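Local coordinates for uncharacterized protein (Corynebacterium glutamicum, PDB 2NSF), which catalyses, as a mycothiol-dependent, zinc-binding maleylpyruvate isomerase, the cis-trans isomerisation of maleylpyruvate to fumarylpyruvate, at residues A[62-65]-A[71-74]; A[184-189]-A[234-239]; A[80-85]-A[91-96]; A[31-36]-A[156-161]. All blocks are in the same frame, centred on the assembly; numbering follows the deposited sequence.

Interaction 1 (A[62-65]-A[71-74]); sequences EGWT and AHVA. With ZN (zinc ion), chain E.
H72 NE2 binds the zinc ion at 2.2 Å, and W64 packs against the same imidazole. Two waters lie on the metal within this site, at 2.2 Å and 2.4 Å from the zinc. E164 and H168 of helix 156-171 complete the protein ligands. The H72 ring stands with CG anti to the backbone N (chi1 167°). This swings the imidazole off helix 66-89 toward the metal and leaves CB, CG and CD2 for the tryptophan to touch.

W64 sits in the loop just before that helix. It reaches across with the far end of its six-membered ring. CZ3 of W64 comes to 3.5 Å from H72 CD2, and CH2 of W64 lies 3.5 Å from H72 CG. The same CH2 also rests on the H72 CB. H72 CD2 meets the indole at its edge, near the indole plane. The two rings are turned 61° against each other with centroids 5.2 Å apart, an oblique aromatic pair. No hydrogen bond joins the two segments, so the contact is van der Waals.

Further residues fix the tryptophan. Its ring stacks on H68, one turn before H72, and its carbonyl accepts a hydrogen bond from S59. I106 of helix 99-109 touches both W64 and H72. T65 takes the N-cap position of helix 66-89 right after the tryptophan. W64 is thus a second-shell aromatic residue packed on a zinc-binding histidine. The His-Glu-His site draws its ligands from two helices of the N-terminal domain, with the two waters also on the metal.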
loop_
_atom_site.group_PDB
_atom_site.type_symbol
_atom_site.label_atom_id
_atom_site.label_comp_id
_atom_site.label_asym_id
_atom_site.label_seq_id
_atom_site.Cartn_x
_atom_site.Cartn_y
_atom_site.Cartn_z
ATOM N N GLU A 62 3.561 -14.068 4.057
ATOM C CA GLU A 62 3.281 -15.276 4.824
ATOM C C GLU A 62 1.788 -15.561 4.973
ATOM O O GLU A 62 1.009 -14.680 5.335
ATOM C CB GLU A 62 3.930 -15.158 6.204
ATOM C CG GLU A 62 4.073 -16.476 6.940
ATOM C CD GLU A 62 4.742 -16.310 8.289
ATOM O OE1 GLU A 62 4.179 -15.596 9.145
ATOM O OE2 GLU A 62 5.832 -16.890 8.492
ATOM N N GLY A 63 1.397 -16.799 4.685
ATOM C CA GLY A 63 0.002 -17.186 4.804
ATOM C C GLY A 63 -0.847 -16.918 3.574
ATOM O O GLY A 63 -2.009 -17.318 3.517
ATOM N N TRP A 64 -0.268 -16.246 2.584
ATOM C CA TRP A 64 -0.991 -15.924 1.359
ATOM C C TRP A 64 -0.331 -16.485 0.114
ATOM O O TRP A 64 0.849 -16.254 -0.135
ATOM C CB TRP A 64 -1.110 -14.408 1.192
ATOM C CG TRP A 64 -2.348 -13.802 1.778
ATOM C CD1 TRP A 64 -3.223 -14.390 2.648
ATOM C CD2 TRP A 64 -2.829 -12.468 1.561
ATOM N NE1 TRP A 64 -4.219 -13.504 2.987
ATOM C CE2 TRP A 64 -4.002 -12.321 2.336
ATOM C CE3 TRP A 64 -2.384 -11.389 0.789
ATOM C CZ2 TRP A 64 -4.734 -11.129 2.361
ATOM C CZ3 TRP A 64 -3.112 -10.206 0.815
ATOM C CH2 TRP A 64 -4.276 -10.086 1.597
ATOM N N THR A 65 -1.098 -17.231 -0.669
ATOM C CA THR A 65 -0.574 -17.756 -1.916
ATOM C C THR A 65 -0.705 -16.559 -2.844
ATOM O O THR A 65 -1.281 -15.541 -2.459
ATOM C CB THR A 65 -1.431 -18.923 -2.442
ATOM O OG1 THR A 65 -2.766 -18.463 -2.698
ATOM C CG2 THR A 65 -1.476 -20.047 -1.417
ATOM N N ALA A 71 -6.278 -11.647 -5.452
ATOM C CA ALA A 71 -7.679 -11.411 -5.128
ATOM C C ALA A 71 -7.787 -10.149 -4.285
ATOM O O ALA A 71 -8.613 -9.285 -4.548
ATOM C CB ALA A 71 -8.252 -12.602 -4.365
ATOM N N HIS A 72 -6.933 -10.048 -3.276
ATOM C CA HIS A 72 -6.924 -8.882 -2.399
ATOM C C HIS A 72 -6.783 -7.564 -3.141
ATOM O O HIS A 72 -7.501 -6.603 -2.858
ATOM C CB HIS A 72 -5.788 -8.976 -1.368
ATOM C CG HIS A 72 -5.510 -7.709 -0.637
ATOM N ND1 HIS A 72 -6.503 -6.899 -0.176
ATOM C CD2 HIS A 72 -4.339 -7.149 -0.272
ATOM C CE1 HIS A 72 -5.972 -5.858 0.448
ATOM N NE2 HIS A 72 -4.659 -5.982 0.405
ATOM N N VAL A 73 -5.850 -7.503 -4.088
ATOM C CA VAL A 73 -5.648 -6.274 -4.843
ATOM C C VAL A 73 -6.926 -5.876 -5.576
ATOM O O VAL A 73 -7.276 -4.696 -5.633
ATOM C CB VAL A 73 -4.451 -6.419 -5.833
ATOM C CG1 VAL A 73 -4.341 -5.184 -6.740
ATOM C CG2 VAL A 73 -3.163 -6.582 -5.038
ATOM N N ALA A 74 -7.649 -6.863 -6.108
ATOM C CA ALA A 74 -8.892 -6.576 -6.816
ATOM C C ALA A 74 -9.968 -6.105 -5.840
ATOM O O ALA A 74 -10.672 -5.135 -6.109
ATOM C CB ALA A 74 -9.375 -7.819 -7.574
HETATM ZN ZN ZN E . -2.872 -4.720 0.731
HETATM O O HOH W 1 -3.964 -3.600 2.261
HETATM O O HOH W 2 -1.054 -3.498 1.789
#

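Interaction 2 (A[184-189]-A[234-239]); sequences VILRTL and GIVRYA. With SO4 (sulfate ion), chain D.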
loop_
_atom_site.group_PDB
_atom_site.type_symbol
_atom_site.label_atom_id
_atom_site.label_comp_id
_atom_site.label_asym_id
_atom_site.label_seq_id
_atom_site.Cartn_x
_atom_site.Cartn_y
_atom_site.Cartn_z
ATOM N N VAL A 184 8.825 9.949 -4.216
ATOM C CA VAL A 184 7.770 10.672 -3.516
ATOM C C VAL A 184 6.863 9.693 -2.768
ATOM O O VAL A 184 6.371 9.996 -1.678
ATOM C CB VAL A 184 6.933 11.553 -4.488
ATOM C CG1 VAL A 184 6.135 10.682 -5.449
ATOM C CG2 VAL A 184 6.020 12.476 -3.693
ATOM N N ILE A 185 6.663 8.509 -3.335
ATOM C CA ILE A 185 5.838 7.504 -2.682
ATOM C C ILE A 185 6.597 6.874 -1.519
ATOM O O ILE A 185 6.029 6.652 -0.450
ATOM C CB ILE A 185 5.382 6.423 -3.685
ATOM C CG1 ILE A 185 4.325 7.027 -4.619
ATOM C CG2 ILE A 185 4.819 5.210 -2.944
ATOM C CD1 ILE A 185 3.908 6.124 -5.748
ATOM N N LEU A 186 7.884 6.600 -1.711
ATOM C CA LEU A 186 8.692 6.018 -0.642
ATOM C C LEU A 186 8.802 6.978 0.548
ATOM O O LEU A 186 8.697 6.558 1.703
ATOM C CB LEU A 186 10.101 5.681 -1.152
ATOM C CG LEU A 186 10.226 4.511 -2.133
ATOM C CD1 LEU A 186 11.681 4.349 -2.546
ATOM C CD2 LEU A 186 9.720 3.227 -1.470
ATOM N N ARG A 187 9.016 8.262 0.268
ATOM C CA ARG A 187 9.130 9.252 1.337
ATOM C C ARG A 187 7.832 9.342 2.126
ATOM O O ARG A 187 7.848 9.450 3.354
ATOM C CB ARG A 187 9.473 10.638 0.782
ATOM C CG ARG A 187 10.892 10.779 0.249
ATOM C CD ARG A 187 11.252 12.254 0.067
ATOM N NE ARG A 187 10.277 12.957 -0.763
ATOM C CZ ARG A 187 10.405 13.163 -2.070
ATOM N NH1 ARG A 187 11.479 12.727 -2.715
ATOM N NH2 ARG A 187 9.452 13.796 -2.738
ATOM N N THR A 188 6.709 9.302 1.417
ATOM C CA THR A 188 5.413 9.382 2.079
ATOM C C THR A 188 5.164 8.131 2.921
ATOM O O THR A 188 4.588 8.212 4.008
ATOM C CB THR A 188 4.278 9.573 1.050
ATOM O OG1 THR A 188 4.563 10.728 0.245
ATOM C CG2 THR A 188 2.942 9.797 1.763
ATOM N N LEU A 189 5.607 6.975 2.430
ATOM C CA LEU A 189 5.447 5.726 3.174
ATOM C C LEU A 189 6.299 5.719 4.443
ATOM O O LEU A 189 5.850 5.276 5.502
ATOM C CB LEU A 189 5.846 4.520 2.311
ATOM C CG LEU A 189 4.875 4.032 1.239
ATOM C CD1 LEU A 189 5.543 2.926 0.410
ATOM C CD2 LEU A 189 3.602 3.512 1.906
ATOM N N GLY A 234 15.569 1.020 1.131
ATOM C CA GLY A 234 15.948 0.079 2.168
ATOM C C GLY A 234 15.168 0.227 3.465
ATOM O O GLY A 234 14.720 -0.772 4.038
ATOM N N ILE A 235 14.990 1.455 3.944
ATOM C CA ILE A 235 14.264 1.621 5.196
ATOM C C ILE A 235 12.774 1.399 5.025
ATOM O O ILE A 235 12.113 0.968 5.958
ATOM C CB ILE A 235 14.522 3.003 5.871
ATOM C CG1 ILE A 235 14.043 4.153 4.988
ATOM C CG2 ILE A 235 16.009 3.138 6.191
ATOM C CD1 ILE A 235 14.064 5.505 5.694
ATOM N N VAL A 236 12.241 1.674 3.837
ATOM C CA VAL A 236 10.821 1.447 3.614
ATOM C C VAL A 236 10.544 -0.057 3.526
ATOM O O VAL A 236 9.551 -0.528 4.070
ATOM C CB VAL A 236 10.316 2.174 2.351
ATOM C CG1 VAL A 236 8.854 1.793 2.069
ATOM C CG2 VAL A 236 10.416 3.683 2.561
ATOM N N ARG A 237 11.413 -0.818 2.860
ATOM C CA ARG A 237 11.199 -2.269 2.794
ATOM C C ARG A 237 11.199 -2.791 4.227
ATOM O O ARG A 237 10.371 -3.625 4.604
ATOM C CB ARG A 237 12.316 -2.973 2.008
ATOM C CG ARG A 237 12.287 -4.505 2.135
ATOM C CD ARG A 237 13.475 -5.185 1.448
ATOM N NE ARG A 237 13.270 -5.381 0.011
ATOM C CZ ARG A 237 12.478 -6.311 -0.519
ATOM N NH1 ARG A 237 12.360 -6.409 -1.836
ATOM N NH2 ARG A 237 11.807 -7.148 0.264
ATOM N N TYR A 238 12.139 -2.288 5.022
ATOM C CA TYR A 238 12.266 -2.684 6.420
ATOM C C TYR A 238 11.037 -2.303 7.243
ATOM O O TYR A 238 10.461 -3.144 7.937
ATOM C CB TYR A 238 13.514 -2.033 7.039
ATOM C CG TYR A 238 13.582 -2.162 8.546
ATOM C CD1 TYR A 238 13.882 -3.382 9.153
ATOM C CD2 TYR A 238 13.313 -1.067 9.368
ATOM C CE1 TYR A 238 13.914 -3.509 10.546
ATOM C CE2 TYR A 238 13.339 -1.182 10.760
ATOM C CZ TYR A 238 13.639 -2.405 11.339
ATOM O OH TYR A 238 13.662 -2.525 12.710
ATOM N N ALA A 239 10.635 -1.038 7.164
ATOM C CA ALA A 239 9.483 -0.557 7.926
ATOM C C ALA A 239 8.203 -1.274 7.522
ATOM O O ALA A 239 7.303 -1.474 8.343
ATOM C CB ALA A 239 9.321 0.950 7.736
HETATM S S SO4 D . 15.178 -3.496 -2.906
HETATM O O1 SO4 D . 15.459 -4.722 -3.686
HETATM O O2 SO4 D . 14.469 -2.444 -3.662
HETATM O O3 SO4 D . 14.627 -3.748 -1.560
HETATM O O4 SO4 D . 16.488 -2.931 -2.647
#
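Helix segments 184-189 and 234-239 come closest at L186 and V236, whose CA atoms are 6.6 Å apart. No hydrogen bond links them. V236 points toward the other helix and carries its side of the contact.

The two methyls of V236 divide the work. CG1 of V236 is anti to the backbone N (chi1 174°) and touches both leucines. It lies 3.9 Å from L186 CD2 and 3.9 Å from L189 CD1. The L189 side chain crosses the valine at about a right angle, while L186 meets it obliquely. The other methyl, V236 CG2, rests 3.5 Å from the backbone O of L186. One valine therefore touches both side chain and main chain of the facing helix.

R237 points away from this interface. Its NE donates an almost straight bond (176°) to O3 of a sulfate ion, at 2.6 Å. G179 N binds the same sulfate, which probably comes from the crystallisation liquor. L189 also touches W159 and I167 of helix 156-171. On the second helix, I235 and A239 pack on L208 of strand 206-210. This is apolar helix-to-helix packing in the C-terminal domain, which combines helices with a mixed sheet.

Interaction 3 (A[80-85]-A[91-96]); sequences LCNLMH and EETPMY. With SO4 (sulfate ion), chain C.
N82 projects from helix 66-89 onto the loop 91-96, and its side chain meets the loop at each step outward. Its CB lies 3.7 Å from T93 CG2 and also touches the carbonyl oxygens of T93 and P94. The CG of N82 continues over the same threonine methyl, and OD1 stays near it too. At the tip, ND2 of N82 donates to M95 O at 3.1 Å, with a moderately bent angle of 148°. The acceptor lies close to the amide plane of N82, but the donor stands above the carbonyl plane of M95. This is the main bond of ND2, with P94 O as a weak second acceptor at 3.3 Å.

The neighbouring helix residues add to the seam. L83 CD1 presses on M95 CG at 3.5 Å. M95 CE lies 4.0 Å from L80 CD2, because the chain bends at its last torsion (chi3 78°). Farther out, H85 ND1 makes a weak bond to T93 OG1 at 3.5 Å. That hydroxyl also donates to E91 O within the loop.

Beyond the seam, Y96 OH donates to sulfate O4 at 2.6 Å. N76 and R102 bind the same ion, and M95 packs on M160 of helix 156-171. The chemistry is mixed. Leucines and methionine bury the inner side. The asparagine bond to M95 O, with the weak one to P94 O, ties down a loop without regular secondary structure. The sulfate, probably from the crystallisation liquor, may mark a pocket for anions beside the zinc site.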
loop_
_atom_site.group_PDB
_atom_site.type_symbol
_atom_site.label_atom_id
_atom_site.label_comp_id
_atom_site.label_asym_id
_atom_site.label_seq_id
_atom_site.Cartn_x
_atom_site.Cartn_y
_atom_site.Cartn_z
ATOM N N LEU A 80 -12.263 0.765 -2.836
ATOM C CA LEU A 80 -11.997 2.172 -3.089
ATOM C C LEU A 80 -13.088 2.768 -3.973
ATOM O O LEU A 80 -13.377 3.962 -3.900
ATOM C CB LEU A 80 -10.612 2.345 -3.729
ATOM C CG LEU A 80 -9.452 1.970 -2.797
ATOM C CD1 LEU A 80 -8.132 2.199 -3.515
ATOM C CD2 LEU A 80 -9.507 2.809 -1.518
ATOM N N CYS A 81 -13.695 1.933 -4.812
ATOM C CA CYS A 81 -14.790 2.395 -5.657
ATOM C C CYS A 81 -15.938 2.813 -4.749
ATOM O O CYS A 81 -16.618 3.799 -5.016
ATOM C CB CYS A 81 -15.277 1.287 -6.585
ATOM S SG CYS A 81 -14.270 1.052 -8.051
ATOM N N ASN A 82 -16.151 2.056 -3.678
ATOM C CA ASN A 82 -17.223 2.375 -2.741
ATOM C C ASN A 82 -17.034 3.769 -2.163
ATOM O O ASN A 82 -17.986 4.552 -2.087
ATOM C CB ASN A 82 -17.286 1.349 -1.606
ATOM C CG ASN A 82 -17.818 0.007 -2.065
ATOM O OD1 ASN A 82 -18.543 -0.077 -3.061
ATOM N ND2 ASN A 82 -17.479 -1.048 -1.334
ATOM N N LEU A 83 -15.806 4.086 -1.764
ATOM C CA LEU A 83 -15.526 5.401 -1.200
ATOM C C LEU A 83 -15.762 6.497 -2.230
ATOM O O LEU A 83 -16.240 7.580 -1.892
ATOM C CB LEU A 83 -14.086 5.474 -0.678
ATOM C CG LEU A 83 -13.727 4.530 0.475
ATOM C CD1 LEU A 83 -12.307 4.830 0.950
ATOM C CD2 LEU A 83 -14.713 4.705 1.626
ATOM N N MET A 84 -15.433 6.230 -3.491
ATOM C CA MET A 84 -15.646 7.230 -4.525
ATOM C C MET A 84 -17.139 7.419 -4.792
ATOM O O MET A 84 -17.577 8.521 -5.119
ATOM C CB MET A 84 -14.918 6.852 -5.819
ATOM C CG MET A 84 -13.394 6.856 -5.703
ATOM S SD MET A 84 -12.735 8.276 -4.783
ATOM C CE MET A 84 -13.377 9.649 -5.717
ATOM N N HIS A 85 -17.919 6.349 -4.649
ATOM C CA HIS A 85 -19.365 6.446 -4.856
ATOM C C HIS A 85 -19.949 7.272 -3.715
ATOM O O HIS A 85 -20.811 8.124 -3.920
ATOM C CB HIS A 85 -20.005 5.055 -4.880
ATOM C CG HIS A 85 -21.498 5.083 -4.996
ATOM N ND1 HIS A 85 -22.333 5.080 -3.899
ATOM C CD2 HIS A 85 -22.308 5.154 -6.080
ATOM C CE1 HIS A 85 -23.589 5.147 -4.301
ATOM N NE2 HIS A 85 -23.602 5.195 -5.622
ATOM N N GLU A 91 -23.733 9.578 -0.249
ATOM C CA GLU A 91 -24.333 8.481 0.498
ATOM C C GLU A 91 -23.277 7.511 1.013
ATOM O O GLU A 91 -22.584 6.858 0.230
ATOM C CB GLU A 91 -25.338 7.752 -0.386
ATOM C CG GLU A 91 -26.257 8.705 -1.129
ATOM C CD GLU A 91 -27.494 8.029 -1.668
ATOM O OE1 GLU A 91 -27.360 7.046 -2.428
ATOM O OE2 GLU A 91 -28.607 8.490 -1.328
ATOM N N GLU A 92 -23.173 7.422 2.335
ATOM C CA GLU A 92 -22.195 6.561 2.981
ATOM C C GLU A 92 -22.166 5.132 2.457
ATOM O O GLU A 92 -23.156 4.404 2.523
ATOM C CB GLU A 92 -22.421 6.550 4.493
ATOM C CG GLU A 92 -21.498 5.607 5.249
ATOM C CD GLU A 92 -21.521 5.846 6.745
ATOM O OE1 GLU A 92 -20.942 5.025 7.489
ATOM O OE2 GLU A 92 -22.111 6.859 7.176
ATOM N N THR A 93 -21.004 4.751 1.938
ATOM C CA THR A 93 -20.766 3.420 1.396
ATOM C C THR A 93 -19.353 3.044 1.842
ATOM O O THR A 93 -18.376 3.400 1.191
ATOM C CB THR A 93 -20.826 3.437 -0.142
ATOM O OG1 THR A 93 -22.049 4.052 -0.569
ATOM C CG2 THR A 93 -20.755 2.023 -0.690
ATOM N N PRO A 94 -19.233 2.325 2.970
ATOM C CA PRO A 94 -17.937 1.905 3.516
ATOM C C PRO A 94 -17.101 1.042 2.578
ATOM O O PRO A 94 -17.629 0.423 1.651
ATOM C CB PRO A 94 -18.327 1.164 4.795
ATOM C CG PRO A 94 -19.671 0.598 4.454
ATOM C CD PRO A 94 -20.340 1.756 3.762
ATOM N N MET A 95 -15.795 1.011 2.822
ATOM C CA MET A 95 -14.898 0.213 1.991
ATOM C C MET A 95 -15.340 -1.242 1.947
ATOM O O MET A 95 -15.449 -1.827 0.869
ATOM C CB MET A 95 -13.462 0.293 2.515
ATOM C CG MET A 95 -12.703 1.510 2.034
ATOM S SD MET A 95 -11.013 1.527 2.672
ATOM C CE MET A 95 -10.211 0.326 1.575
ATOM N N TYR A 96 -15.596 -1.811 3.121
ATOM C CA TYR A 96 -16.032 -3.202 3.250
ATOM C C TYR A 96 -17.262 -3.287 4.136
ATOM O O TYR A 96 -17.455 -2.459 5.028
ATOM C CB TYR A 96 -14.926 -4.058 3.874
ATOM C CG TYR A 96 -13.655 -4.084 3.061
ATOM C CD1 TYR A 96 -13.549 -4.889 1.925
ATOM C CD2 TYR A 96 -12.576 -3.272 3.400
ATOM C CE1 TYR A 96 -12.395 -4.882 1.144
ATOM C CE2 TYR A 96 -11.420 -3.255 2.623
ATOM C CZ TYR A 96 -11.338 -4.061 1.498
ATOM O OH TYR A 96 -10.196 -4.041 0.728
HETATM S S SO4 C . -7.458 -2.854 2.827
HETATM O O1 SO4 C . -6.492 -3.965 2.849
HETATM O O2 SO4 C . -8.516 -3.128 3.819
HETATM O O3 SO4 C . -6.780 -1.588 3.183
HETATM O O4 SO4 C . -8.041 -2.727 1.483
#

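Interaction 4 (A[31-36]-A[156-161]); sequences ERLTLA and ETLWMR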
loop_
_atom_site.group_PDB
_atom_site.type_symbol
_atom_site.label_atom_id
_atom_site.label_comp_id
_atom_site.label_asym_id
_atom_site.label_seq_id
_atom_site.Cartn_x
_atom_site.Cartn_y
_atom_site.Cartn_z
ATOM N N GLU A 31 -1.271 14.580 -10.846
ATOM C CA GLU A 31 -0.018 13.867 -10.651
ATOM C C GLU A 31 -0.212 12.663 -9.737
ATOM O O GLU A 31 0.472 11.650 -9.882
ATOM C CB GLU A 31 1.050 14.814 -10.095
ATOM C CG GLU A 31 1.709 15.655 -11.190
ATOM C CD GLU A 31 2.514 16.823 -10.652
ATOM O OE1 GLU A 31 3.408 16.600 -9.809
ATOM O OE2 GLU A 31 2.248 17.966 -11.088
ATOM N N ARG A 32 -1.148 12.770 -8.800
ATOM C CA ARG A 32 -1.422 11.655 -7.902
ATOM C C ARG A 32 -2.132 10.548 -8.676
ATOM O O ARG A 32 -1.885 9.365 -8.447
ATOM C CB ARG A 32 -2.261 12.123 -6.711
ATOM C CG ARG A 32 -1.452 12.916 -5.693
ATOM C CD ARG A 32 -2.308 13.387 -4.536
ATOM N NE ARG A 32 -2.970 14.654 -4.828
ATOM C CZ ARG A 32 -3.978 15.147 -4.120
ATOM N NH1 ARG A 32 -4.452 14.477 -3.076
ATOM N NH2 ARG A 32 -4.507 16.320 -4.447
ATOM N N LEU A 33 -3.003 10.937 -9.605
ATOM C CA LEU A 33 -3.718 9.963 -10.424
ATOM C C LEU A 33 -2.716 9.245 -11.326
ATOM O O LEU A 33 -2.798 8.032 -11.522
ATOM C CB LEU A 33 -4.786 10.657 -11.275
ATOM C CG LEU A 33 -5.582 9.754 -12.228
ATOM C CD1 LEU A 33 -6.270 8.644 -11.444
ATOM C CD2 LEU A 33 -6.606 10.586 -12.987
ATOM N N THR A 34 -1.764 9.993 -11.873
ATOM C CA THR A 34 -0.754 9.403 -12.735
ATOM C C THR A 34 0.074 8.373 -11.970
ATOM O O THR A 34 0.360 7.289 -12.479
ATOM C CB THR A 34 0.175 10.486 -13.319
ATOM O OG1 THR A 34 -0.596 11.347 -14.165
ATOM C CG2 THR A 34 1.303 9.856 -14.144
ATOM N N LEU A 35 0.454 8.710 -10.743
ATOM C CA LEU A 35 1.240 7.798 -9.925
ATOM C C LEU A 35 0.470 6.522 -9.611
ATOM O O LEU A 35 1.049 5.442 -9.575
ATOM C CB LEU A 35 1.681 8.480 -8.625
ATOM C CG LEU A 35 2.923 9.374 -8.747
ATOM C CD1 LEU A 35 3.113 10.153 -7.460
ATOM C CD2 LEU A 35 4.151 8.521 -9.046
ATOM N N ALA A 36 -0.836 6.646 -9.385
ATOM C CA ALA A 36 -1.655 5.470 -9.091
ATOM C C ALA A 36 -1.760 4.604 -10.338
ATOM O O ALA A 36 -1.697 3.375 -10.258
ATOM C CB ALA A 36 -3.049 5.894 -8.622
ATOM N N GLU A 156 -7.971 10.722 -0.995
ATOM C CA GLU A 156 -7.058 9.820 -0.299
ATOM C C GLU A 156 -6.995 8.459 -0.997
ATOM O O GLU A 156 -6.015 7.732 -0.846
ATOM C CB GLU A 156 -7.512 9.622 1.150
ATOM C CG GLU A 156 -6.477 8.984 2.076
ATOM C CD GLU A 156 -5.488 9.998 2.638
ATOM O OE1 GLU A 156 -5.681 11.209 2.399
ATOM O OE2 GLU A 156 -4.529 9.583 3.326
ATOM N N THR A 157 -8.034 8.116 -1.756
ATOM C CA THR A 157 -8.052 6.826 -2.449
ATOM C C THR A 157 -6.920 6.726 -3.463
ATOM O O THR A 157 -6.470 5.631 -3.787
ATOM C CB THR A 157 -9.388 6.573 -3.185
ATOM O OG1 THR A 157 -9.585 7.575 -4.190
ATOM C CG2 THR A 157 -10.553 6.592 -2.200
ATOM N N LEU A 158 -6.464 7.866 -3.971
ATOM C CA LEU A 158 -5.366 7.859 -4.932
ATOM C C LEU A 158 -4.102 7.390 -4.214
ATOM O O LEU A 158 -3.312 6.618 -4.759
ATOM C CB LEU A 158 -5.161 9.260 -5.515
ATOM C CG LEU A 158 -6.335 9.823 -6.326
ATOM C CD1 LEU A 158 -6.085 11.291 -6.618
ATOM C CD2 LEU A 158 -6.512 9.033 -7.621
ATOM N N TRP A 159 -3.922 7.854 -2.983
ATOM C CA TRP A 159 -2.766 7.470 -2.178
ATOM C C TRP A 159 -2.923 6.029 -1.705
ATOM O O TRP A 159 -1.995 5.222 -1.780
ATOM C CB TRP A 159 -2.640 8.395 -0.961
ATOM C CG TRP A 159 -1.735 7.856 0.125
ATOM C CD1 TRP A 159 -2.085 7.580 1.415
ATOM C CD2 TRP A 159 -0.344 7.523 0.008
ATOM N NE1 TRP A 159 -1.002 7.097 2.111
ATOM C CE2 TRP A 159 0.081 7.052 1.271
ATOM C CE3 TRP A 159 0.588 7.578 -1.040
ATOM C CZ2 TRP A 159 1.395 6.635 1.519
ATOM C CZ3 TRP A 159 1.902 7.162 -0.792
ATOM C CH2 TRP A 159 2.289 6.699 0.477
ATOM N N MET A 160 -4.113 5.707 -1.215
ATOM C CA MET A 160 -4.372 4.362 -0.720
ATOM C C MET A 160 -4.132 3.314 -1.798
ATOM O O MET A 160 -3.512 2.282 -1.540
ATOM C CB MET A 160 -5.808 4.272 -0.203
ATOM C CG MET A 160 -6.058 5.143 1.015
ATOM S SD MET A 160 -7.811 5.429 1.304
ATOM C CE MET A 160 -8.265 3.914 2.100
ATOM N N ARG A 161 -4.612 3.572 -3.007
ATOM C CA ARG A 161 -4.410 2.611 -4.085
ATOM C C ARG A 161 -2.927 2.526 -4.442
ATOM O O ARG A 161 -2.410 1.438 -4.700
ATOM C CB ARG A 161 -5.229 2.995 -5.315
ATOM C CG ARG A 161 -5.147 1.973 -6.454
ATOM C CD ARG A 161 -5.651 0.594 -6.020
ATOM N NE ARG A 161 -5.729 -0.327 -7.152
ATOM C CZ ARG A 161 -6.014 -1.622 -7.051
ATOM N NH1 ARG A 161 -6.250 -2.166 -5.864
ATOM N NH2 ARG A 161 -6.058 -2.378 -8.141
#
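L158 of helix 156-171 packs on helix 29-49 with its two methyls. CD1 of L158 meets R32 CB at 3.9 Å. CD2 of L158 meets L33 CD1, also at 3.9 Å, and reaches toward the L33 backbone. The two leucine side chains cross at a slant. One turn along, A36 CB rests 3.9 Å from the carbonyl O of L158. That small side chain lets the backbones approach, with A36 and L158 CA atoms 6.1 Å apart.

CG of L158 is anti to its carbonyl carbon (chi1 -63°), which sends the fork toward R32 and L33. No hydrogen bond crosses between the segments. The helix segments run nearly parallel, with axes 8.9 Å apart at a crossing angle of 27°.

Outside this contact, W132 of helix 114-133 packs on L33 and L158. Other bonds tie the two helices to their neighbours: L35 O to the indole N-H of W166, W159 to E192 of helix 183-199, and R161 to V73 O and N76 OD1 of helix 66-89. This is packing of leucines, an alanine and the CB of an arginine between near-parallel helices in the N-terminal helical bundle, on the helix that later supplies two zinc ligands, E164 and H168.

Overall arrangement
Along the chain, interactions 1 and 3 follow one another and both use helix 66-89. They are nested inside the loop that interaction 4 closes. Interaction 2 comes last, in the C-terminal domain. The centres of interactions 3 and 4, and of 2 and 4, are about 16 Å apart, and both pairs touch. Interaction 1, about 21 Å from interaction 4 between centres, touches it through helix 66-89. The centres of interactions 2 and 3 are about 27 Å apart, on opposite sides of the chain's centre. Helix 156-171 carries one segment of interaction 4, supplies two zinc ligands, touches interaction 3 and meets helix 183-199 of interaction 2. It thus connects the metal site with the C-terminal domain.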